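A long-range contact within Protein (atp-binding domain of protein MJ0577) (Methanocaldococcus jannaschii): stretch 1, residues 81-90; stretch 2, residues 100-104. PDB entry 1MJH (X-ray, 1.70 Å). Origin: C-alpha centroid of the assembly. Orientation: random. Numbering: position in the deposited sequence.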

# COMPACT_ATOMS: atom_id res chain seq x y z
N ALA B 81 -2.33 -21.61 -16.12
CA ALA B 81 -1.90 -20.81 -14.99
C ALA B 81 -1.38 -21.62 -13.80
O ALA B 81 -0.72 -21.15 -12.89
CB ALA B 81 -3.05 -20.02 -14.35
N LYS B 82 -1.62 -22.93 -13.82
CA LYS B 82 -1.25 -23.83 -12.76
C LYS B 82 0.25 -23.99 -12.63
O LYS B 82 0.72 -24.02 -11.48
CB LYS B 82 -1.94 -25.18 -13.02
CG LYS B 82 -3.32 -25.22 -12.39
CD LYS B 82 -4.05 -26.55 -12.65
CE LYS B 82 -5.37 -26.54 -11.88
NZ LYS B 82 -6.46 -27.21 -12.66
N ASN B 83 0.98 -24.07 -13.75
CA ASN B 83 2.43 -24.25 -13.57
C ASN B 83 3.08 -23.01 -12.95
O ASN B 83 3.93 -23.08 -12.08
CB ASN B 83 3.18 -24.55 -14.88
CG ASN B 83 4.66 -24.77 -14.57
OD1 ASN B 83 4.99 -25.69 -13.81
ND2 ASN B 83 5.60 -23.97 -15.08
N LYS B 84 2.61 -21.82 -13.37
CA LYS B 84 3.16 -20.60 -12.74
C LYS B 84 2.84 -20.57 -11.28
O LYS B 84 3.67 -20.21 -10.44
CB LYS B 84 2.67 -19.35 -13.49
CG LYS B 84 3.38 -19.14 -14.82
CD LYS B 84 2.74 -18.12 -15.73
CE LYS B 84 1.86 -18.82 -16.78
NZ LYS B 84 1.19 -17.82 -17.65
N MET B 85 1.59 -20.89 -10.88
CA MET B 85 1.21 -20.85 -9.48
C MET B 85 1.99 -21.85 -8.64
O MET B 85 2.33 -21.57 -7.49
CB MET B 85 -0.31 -21.09 -9.40
CG MET B 85 -1.20 -19.97 -9.92
SD MET B 85 -1.32 -18.45 -8.89
CE MET B 85 -2.76 -19.00 -7.91
N GLU B 86 2.27 -23.04 -9.21
CA GLU B 86 3.05 -24.02 -8.44
C GLU B 86 4.45 -23.55 -8.09
O GLU B 86 4.95 -23.78 -6.98
CB GLU B 86 3.13 -25.33 -9.26
CG GLU B 86 1.83 -26.10 -9.32
CD GLU B 86 1.23 -26.46 -7.98
OE1 GLU B 86 1.97 -26.78 -7.02
OE2 GLU B 86 -0.01 -26.45 -7.79
N ASN B 87 5.17 -22.89 -9.01
CA ASN B 87 6.49 -22.37 -8.78
C ASN B 87 6.41 -21.30 -7.65
O ASN B 87 7.25 -21.28 -6.78
CB ASN B 87 7.09 -21.73 -10.04
CG ASN B 87 7.73 -22.76 -10.98
OD1 ASN B 87 8.29 -23.76 -10.49
ND2 ASN B 87 7.62 -22.51 -12.27
N ILE B 88 5.40 -20.42 -7.70
CA ILE B 88 5.31 -19.41 -6.62
C ILE B 88 4.98 -20.02 -5.25
O ILE B 88 5.50 -19.68 -4.20
CB ILE B 88 4.19 -18.39 -6.96
CG1 ILE B 88 4.56 -17.69 -8.28
CG2 ILE B 88 4.09 -17.40 -5.81
CD1 ILE B 88 3.34 -16.95 -8.86
N LYS B 89 4.02 -20.95 -5.29
CA LYS B 89 3.63 -21.66 -4.06
C LYS B 89 4.83 -22.36 -3.45
O LYS B 89 5.05 -22.24 -2.25
CB LYS B 89 2.50 -22.65 -4.40
CG LYS B 89 2.19 -23.62 -3.26
CD LYS B 89 0.83 -24.26 -3.45
CE LYS B 89 0.40 -24.99 -2.19
NZ LYS B 89 -0.85 -25.75 -2.37
N LYS B 90 5.68 -23.03 -4.24
CA LYS B 90 6.88 -23.63 -3.71
C LYS B 90 7.88 -22.61 -3.18
O LYS B 90 8.50 -22.87 -2.15
CB LYS B 90 7.65 -24.49 -4.73
CG LYS B 90 6.90 -25.79 -5.05
CD LYS B 90 7.10 -26.83 -3.97
CE LYS B 90 6.44 -28.16 -4.30
NZ LYS B 90 6.42 -29.06 -3.10
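Stretch 2 (100-104) KDIIV

Stretch 2 is an extended strand, with phi between -94° and -140° and psi between 109° and 145°, and it runs nearly antiparallel to the helix of stretch 1: the N-to-C directions differ by 162° and the axes approach to 9.8 Å. The register agrees with this direction, Ala-81 CA lying 8.0 Å from Ile-103 CA and Lys-89 CA 7.2 Å from Asp-101 CA. Strand alternation directs the CA-to-CB bonds of Asp-101 and Ile-103 toward the helix and those of Lys-100 and Ile-102 away.

Ile-103 (chi1 -59°, m; chi2 165°, t) places CD1 4.2 Å from Ala-81 CB and 3.8 Å from Lys-82 CG, so the aliphatic part of that lysine joins the apolar contact. Met-85, folded m in all three chi angles, brings CE 4.0 Å from Ile-103 CG1 and 3.3 Å from Ile-102 O; the methyl thus packs against backbone as well as side chain.

Asp-101 adopts chi1 51° (p), and Lys-89 extends with all four chi angles t, enough to carry NZ within 2.9 Å of Asp-101 OD1 in a hydrogen-bonded salt bridge. Glu-86 points away at CB, yet its m, m bend returns OE2 to 4.1 Å from Asp-101 OD2. A water bridges these like charges, donating to Glu-86 OE2 (3.2 Å) and Asp-101 OD2 (2.7 Å).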

# COMPACT_ATOMS: atom_id res chain seq x y z
N LYS B 100 -2.36 -20.99 0.50
CA LYS B 100 -3.61 -21.43 -0.07
C LYS B 100 -3.69 -20.85 -1.48
O LYS B 100 -3.91 -19.64 -1.65
CB LYS B 100 -4.82 -20.93 0.70
CG LYS B 100 -6.15 -21.38 0.09
CD LYS B 100 -7.37 -21.03 0.94
CE LYS B 100 -8.66 -21.45 0.27
NZ LYS B 100 -9.87 -21.09 1.08
N ASP B 101 -3.55 -21.75 -2.47
CA ASP B 101 -3.59 -21.22 -3.85
C ASP B 101 -4.97 -21.28 -4.46
O ASP B 101 -5.73 -22.28 -4.36
CB ASP B 101 -2.58 -21.97 -4.72
CG ASP B 101 -2.72 -23.48 -4.61
OD1 ASP B 101 -2.84 -24.01 -3.51
OD2 ASP B 101 -2.68 -24.13 -5.68
N ILE B 102 -5.44 -20.19 -5.04
CA ILE B 102 -6.73 -20.06 -5.70
C ILE B 102 -6.66 -19.55 -7.12
O ILE B 102 -6.03 -18.53 -7.43
CB ILE B 102 -7.62 -19.07 -4.87
CG1 ILE B 102 -7.76 -19.53 -3.42
CG2 ILE B 102 -8.96 -18.84 -5.55
CD1 ILE B 102 -8.40 -18.49 -2.50
N ILE B 103 -7.32 -20.23 -8.06
CA ILE B 103 -7.51 -19.80 -9.42
C ILE B 103 -9.02 -19.69 -9.64
O ILE B 103 -9.74 -20.63 -9.33
CB ILE B 103 -6.92 -20.68 -10.52
CG1 ILE B 103 -5.40 -20.81 -10.32
CG2 ILE B 103 -7.26 -20.18 -11.91
CD1 ILE B 103 -4.82 -21.96 -11.13
N VAL B 104 -9.47 -18.52 -10.07
CA VAL B 104 -10.90 -18.34 -10.24
C VAL B 104 -11.17 -17.54 -11.51
O VAL B 104 -10.32 -16.75 -11.92
CB VAL B 104 -11.49 -17.65 -9.00
CG1 VAL B 104 -10.88 -16.25 -8.86
CG2 VAL B 104 -13.01 -17.57 -9.00
O HOH W 1 -2.63 -26.78 -5.96